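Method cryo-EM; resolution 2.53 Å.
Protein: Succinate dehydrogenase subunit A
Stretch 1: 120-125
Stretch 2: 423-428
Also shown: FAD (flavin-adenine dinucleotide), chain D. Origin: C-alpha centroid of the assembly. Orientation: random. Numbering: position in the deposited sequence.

Stretch 1 120-125: NFGGHT
Stretch 2, residues 423-428: RLGGNS

Stretch 1 (120-125) has no regular helix or strand. Its phi/psi values run from extended at Asn-120 (-91/149) and Phe-121 (-142/176) through a bend at Gly-122 (-54/-67) and Gly-123 (-90/5), then back to extended at His-124 (-96/139) and to -72/-33 at Thr-125. Stretch 2 begins extended, with Arg-423 at -100/143, Leu-424 at -79/143 and Gly-425 at -65/132. It turns at Gly-426 (96/-20), the N-cap position, and enters a helix at Asn-427 (-75/-28) and Ser-428 (-68/-43). The turn is closed by a backbone hydrogen bond from Asn-427 N to Leu-424 O, 3.2 Å. At the positive phi of Gly-426 a CB would be jammed against the preceding carbonyl oxygen, so the turn calls for glycine.

Two CA pairs set the register: Phe-121 CA to Gly-425 CA, 7.1 Å, and Gly-123 CA to Leu-424 CA, 6.1 Å. The register therefore runs antiparallel, with the later residue of stretch 1 facing the earlier one of stretch 2. No backbone-to-backbone hydrogen bond joins the stretches, and the contact buries 231 Å² in all.

The polar link is made by His-124. With chi1 -53° (m) and chi2 -89°, its CA-to-CB bond points sideways, but the ring end reaches stretch 2. His-124 NE2 donates to Gly-425 O at 2.6 Å with an N-H...O angle of 161°, a short, nearly linear bond with the acceptor near the ring plane. Since ND1 is also hydrogen-bonded elsewhere in the structure, both ring nitrogens are satisfied.

Leu-424, pointing toward stretch 1 with chi1 -86° (m) and chi2 62° (p), covers one face of the same ring. Leu-424 CD2 lies 3.5 Å from His-124 CE1 and 3.9 Å from the ring centroid, 29° off the normal, which makes a CH-pi contact. The imidazole thus bonds through its edge while its face packs against a methyl group.

Phe-121 (chi1 -158°, t; chi2 81°) also points toward stretch 2 and meets it obliquely, with Phe-121 CE2 3.5 Å from Gly-425 CA. An ideal CB on Gly-425 would fall 2.1 Å from Phe-121 CE2, a clash; the bare CA permits this approach.

Behind the interface, Arg-423 (chi1 65°, p; chi2 -179°, t; chi3 -67°, m; chi4 -85°) folds back to Ser-428 (chi1 -48°, m). Arg-423 NE and NH2 donate to Ser-428 OG at 2.6 and 2.5 Å, and Arg-423 NH2 lies 2.9 Å from FAD O2. Gly-426 N adds a weak 3.3 Å hydrogen bond to FAD O2.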

ATOM      1  N   ASN A 120      23.064  -0.735  -0.079  1.00 17.40           N
ATOM      2  CA  ASN A 120      23.837  -1.958   0.047  1.00 17.40           C
ATOM      3  C   ASN A 120      22.979  -3.062   0.646  1.00 17.40           C
ATOM      4  O   ASN A 120      22.067  -2.809   1.436  1.00 17.40           O
ATOM      5  CB  ASN A 120      25.075  -1.731   0.912  1.00 17.40           C
ATOM      6  CG  ASN A 120      26.315  -2.356   0.317  1.00 17.40           C
ATOM      7  OD1 ASN A 120      26.238  -3.353  -0.401  1.00 17.40           O
ATOM      8  ND2 ASN A 120      27.469  -1.767   0.601  1.00 17.40           N
ATOM      9  N   PHE A 121      23.276  -4.300   0.255  1.00 17.03           N
ATOM     10  CA  PHE A 121      22.538  -5.458   0.729  1.00 17.03           C
ATOM     11  C   PHE A 121      23.521  -6.603   0.938  1.00 17.03           C
ATOM     12  O   PHE A 121      24.713  -6.486   0.639  1.00 17.03           O
ATOM     13  CB  PHE A 121      21.415  -5.828  -0.245  1.00 17.03           C
ATOM     14  CG  PHE A 121      20.314  -6.636   0.375  1.00 17.03           C
ATOM     15  CD1 PHE A 121      19.318  -6.015   1.105  1.00 17.03           C
ATOM     16  CD2 PHE A 121      20.263  -8.009   0.218  1.00 17.03           C
ATOM     17  CE1 PHE A 121      18.303  -6.748   1.679  1.00 17.03           C
ATOM     18  CE2 PHE A 121      19.253  -8.747   0.793  1.00 17.03           C
ATOM     19  CZ  PHE A 121      18.270  -8.116   1.520  1.00 17.03           C
ATOM     20  N   GLY A 122      23.010  -7.717   1.453  1.00 16.66           N
ATOM     21  CA  GLY A 122      23.826  -8.828   1.900  1.00 16.66           C
ATOM     22  C   GLY A 122      24.825  -9.394   0.914  1.00 16.66           C
ATOM     23  O   GLY A 122      26.036  -9.284   1.128  1.00 16.66           O
ATOM     24  N   GLY A 123      24.345 -10.002  -0.164  1.00 14.96           N
ATOM     25  CA  GLY A 123      25.220 -10.711  -1.072  1.00 14.96           C
ATOM     26  C   GLY A 123      25.801  -9.918  -2.216  1.00 14.96           C
ATOM     27  O   GLY A 123      26.475 -10.498  -3.071  1.00 14.96           O
ATOM     28  N   HIS A 124      25.571  -8.610  -2.265  1.00 14.47           N
ATOM     29  CA  HIS A 124      26.065  -7.770  -3.347  1.00 14.47           C
ATOM     30  C   HIS A 124      27.378  -7.112  -2.948  1.00 14.47           C
ATOM     31  O   HIS A 124      27.539  -6.659  -1.811  1.00 14.47           O
ATOM     32  CB  HIS A 124      25.035  -6.705  -3.717  1.00 14.47           C
ATOM     33  CG  HIS A 124      23.674  -7.256  -4.010  1.00 14.47           C
ATOM     34  ND1 HIS A 124      23.288  -7.657  -5.270  1.00 14.47           N
ATOM     35  CD2 HIS A 124      22.608  -7.470  -3.205  1.00 14.47           C
ATOM     36  CE1 HIS A 124      22.043  -8.094  -5.229  1.00 14.47           C
ATOM     37  NE2 HIS A 124      21.607  -7.991  -3.986  1.00 14.47           N
ATOM     38  N   THR A 125      28.318  -7.065  -3.894  1.00 13.88           N
ATOM     39  CA  THR A 125      29.622  -6.467  -3.624  1.00 13.88           C
ATOM     40  C   THR A 125      29.537  -4.949  -3.511  1.00 13.88           C
ATOM     41  O   THR A 125      30.274  -4.346  -2.722  1.00 13.88           O
ATOM     42  CB  THR A 125      30.612  -6.865  -4.719  1.00 13.88           C
ATOM     43  OG1 THR A 125      30.698  -8.292  -4.787  1.00 13.88           O
ATOM     44  CG2 THR A 125      31.994  -6.304  -4.432  1.00 13.88           C
ATOM     45  N   ARG A 423      18.442 -17.122  -3.717  1.00 18.86           N
ATOM     46  CA  ARG A 423      18.278 -15.829  -4.356  1.00 18.86           C
ATOM     47  C   ARG A 423      18.965 -14.726  -3.560  1.00 18.86           C
ATOM     48  O   ARG A 423      18.996 -14.744  -2.327  1.00 18.86           O
ATOM     49  CB  ARG A 423      16.795 -15.504  -4.515  1.00 18.86           C
ATOM     50  CG  ARG A 423      16.110 -15.346  -3.182  1.00 18.86           C
ATOM     51  CD  ARG A 423      14.647 -15.054  -3.307  1.00 18.86           C
ATOM     52  NE  ARG A 423      14.438 -13.751  -3.905  1.00 18.86           N
ATOM     53  CZ  ARG A 423      14.443 -12.624  -3.206  1.00 18.86           C
ATOM     54  NH1 ARG A 423      14.633 -12.656  -1.894  1.00 18.86           N
ATOM     55  NH2 ARG A 423      14.254 -11.470  -3.816  1.00 18.86           N
ATOM     56  N   LEU A 424      19.540 -13.777  -4.289  1.00 16.56           N
ATOM     57  CA  LEU A 424      20.003 -12.535  -3.693  1.00 16.56           C
ATOM     58  C   LEU A 424      18.818 -11.608  -3.472  1.00 16.56           C
ATOM     59  O   LEU A 424      17.890 -11.566  -4.282  1.00 16.56           O
ATOM     60  CB  LEU A 424      21.029 -11.847  -4.594  1.00 16.56           C
ATOM     61  CG  LEU A 424      22.506 -12.221  -4.501  1.00 16.56           C
ATOM     62  CD1 LEU A 424      22.709 -13.666  -4.851  1.00 16.56           C
ATOM     63  CD2 LEU A 424      23.318 -11.348  -5.432  1.00 16.56           C
ATOM     64  N   GLY A 425      18.844 -10.878  -2.367  1.00 16.46           N
ATOM     65  CA  GLY A 425      17.836  -9.863  -2.154  1.00 16.46           C
ATOM     66  C   GLY A 425      17.954  -8.766  -3.187  1.00 16.46           C
ATOM     67  O   GLY A 425      19.050  -8.265  -3.444  1.00 16.46           O
ATOM     68  N   GLY A 426      16.832  -8.383  -3.790  1.00 15.67           N
ATOM     69  CA  GLY A 426      16.806  -7.391  -4.836  1.00 15.67           C
ATOM     70  C   GLY A 426      16.821  -7.960  -6.236  1.00 15.67           C
ATOM     71  O   GLY A 426      16.427  -7.263  -7.179  1.00 15.67           O
ATOM     72  N   ASN A 427      17.254  -9.211  -6.396  1.00 15.17           N
ATOM     73  CA  ASN A 427      17.349  -9.803  -7.724  1.00 15.17           C
ATOM     74  C   ASN A 427      15.987 -10.192  -8.273  1.00 15.17           C
ATOM     75  O   ASN A 427      15.806 -10.224  -9.492  1.00 15.17           O
ATOM     76  CB  ASN A 427      18.266 -11.023  -7.692  1.00 15.17           C
ATOM     77  CG  ASN A 427      19.691 -10.694  -8.071  1.00 15.17           C
ATOM     78  OD1 ASN A 427      20.050  -9.534  -8.241  1.00 15.17           O
ATOM     79  ND2 ASN A 427      20.518 -11.721  -8.188  1.00 15.17           N
ATOM     80  N   SER A 428      15.024 -10.498  -7.405  1.00 16.48           N
ATOM     81  CA  SER A 428      13.711 -10.906  -7.891  1.00 16.48           C
ATOM     82  C   SER A 428      12.979  -9.756  -8.566  1.00 16.48           C
ATOM     83  O   SER A 428      12.358  -9.943  -9.618  1.00 16.48           O
ATOM     84  CB  SER A 428      12.875 -11.464  -6.747  1.00 16.48           C
ATOM     85  OG  SER A 428      13.631 -12.392  -6.000  1.00 16.48           O
TER
HETATM   86  PA  FAD D 701       3.048 -11.570  -8.322  1.00 47.92           P
HETATM   87  O1A FAD D 701       3.005 -10.149  -8.747  1.00 60.35           O
HETATM   88  O2A FAD D 701       3.325 -11.897  -6.906  1.00 49.78           O
HETATM   89  O5B FAD D 701       1.618 -12.198  -8.655  1.00 56.78           O
HETATM   90  C5B FAD D 701       1.352 -12.991  -9.798  1.00 44.11           C
HETATM   91  C4B FAD D 701       0.007 -12.607 -10.390  1.00 52.81           C
HETATM   92  O4B FAD D 701      -0.607 -13.739 -10.998  1.00 51.81           O
HETATM   93  C3B FAD D 701      -0.995 -12.101  -9.381  1.00 50.05           C
HETATM   94  O3B FAD D 701      -1.633 -10.971  -9.955  1.00 55.52           O
HETATM   95  C2B FAD D 701      -2.010 -13.207  -9.265  1.00 47.82           C
HETATM   96  O2B FAD D 701      -3.310 -12.730  -8.943  1.00 66.09           O
HETATM   97  C1B FAD D 701      -1.980 -13.792 -10.646  1.00 53.66           C
HETATM   98  N9A FAD D 701      -2.467 -15.180 -10.649  1.00 52.69           N
HETATM   99  C8A FAD D 701      -1.978 -16.196  -9.941  1.00 42.11           C
HETATM  100  N7A FAD D 701      -2.663 -17.326 -10.192  1.00 48.96           N
HETATM  101  C5A FAD D 701      -3.618 -17.030 -11.078  1.00 47.12           C
HETATM  102  C6A FAD D 701      -4.694 -17.753 -11.773  1.00 47.41           C
HETATM  103  N6A FAD D 701      -4.900 -19.063 -11.570  1.00 50.65           N
HETATM  104  N1A FAD D 701      -5.466 -17.062 -12.619  1.00 47.33           N
HETATM  105  C2A FAD D 701      -5.283 -15.759 -12.849  1.00 51.28           C
HETATM  106  N3A FAD D 701      -4.331 -15.044 -12.255  1.00 51.84           N
HETATM  107  C4A FAD D 701      -3.483 -15.613 -11.377  1.00 48.04           C
HETATM  108  N1  FAD D 701      11.891  -9.687  -3.581  1.00 62.94           N
HETATM  109  C2  FAD D 701      12.877  -8.769  -3.586  1.00 63.04           C
HETATM  110  O2  FAD D 701      13.675  -8.766  -4.528  1.00 56.25           O
HETATM  111  N3  FAD D 701      13.039  -7.861  -2.623  1.00 65.67           N
HETATM  112  C4  FAD D 701      12.228  -7.802  -1.574  1.00 65.21           C
HETATM  113  O4  FAD D 701      12.397  -6.950  -0.693  1.00 66.69           O
HETATM  114  C4X FAD D 701      11.121  -8.767  -1.480  1.00 60.33           C
HETATM  115  N5  FAD D 701      10.265  -8.760  -0.448  1.00 60.90           N
HETATM  116  C5X FAD D 701       9.263  -9.652  -0.396  1.00 55.02           C
HETATM  117  C6  FAD D 701       8.386  -9.629   0.676  1.00 53.65           C
HETATM  118  C7  FAD D 701       7.354 -10.546   0.741  1.00 50.56           C
HETATM  119  C7M FAD D 701       6.399 -10.533   1.897  1.00 49.65           C
HETATM  120  C8  FAD D 701       7.188 -11.546  -0.333  1.00 47.62           C
HETATM  121  C8M FAD D 701       6.067 -12.540  -0.263  1.00 42.14           C
HETATM  122  C9  FAD D 701       8.057 -11.572  -1.407  1.00 49.32           C
HETATM  123  C9A FAD D 701       9.089 -10.659  -1.471  1.00 54.45           C
HETATM  124  N10 FAD D 701       9.971 -10.684  -2.554  1.00 55.67           N
HETATM  125  C10 FAD D 701      10.999  -9.739  -2.580  1.00 57.06           C
HETATM  126  C1' FAD D 701       9.815 -11.654  -3.632  1.00 52.27           C
HETATM  127  C2' FAD D 701       9.205 -10.965  -4.847  1.00 57.37           C
HETATM  128  O2' FAD D 701       8.255  -9.986  -4.431  1.00 60.89           O
HETATM  129  C3' FAD D 701       8.469 -11.934  -5.754  1.00 54.68           C
HETATM  130  O3' FAD D 701       9.411 -12.843  -6.305  1.00 59.71           O
HETATM  131  C4' FAD D 701       7.787 -11.190  -6.892  1.00 52.15           C
HETATM  132  O4' FAD D 701       6.832 -10.280  -6.365  1.00 56.02           O
HETATM  133  C5' FAD D 701       7.070 -12.123  -7.847  1.00 53.37           C
HETATM  134  O5' FAD D 701       6.306 -11.319  -8.733  1.00 50.83           O
HETATM  135  P   FAD D 701       5.428 -11.927  -9.916  1.00 52.77           P
HETATM  136  O1P FAD D 701       5.110 -10.807 -10.841  1.00 55.36           O
HETATM  137  O2P FAD D 701       6.099 -13.135 -10.464  1.00 55.97           O
HETATM  138  O3P FAD D 701       4.075 -12.428  -9.205  1.00 53.35           O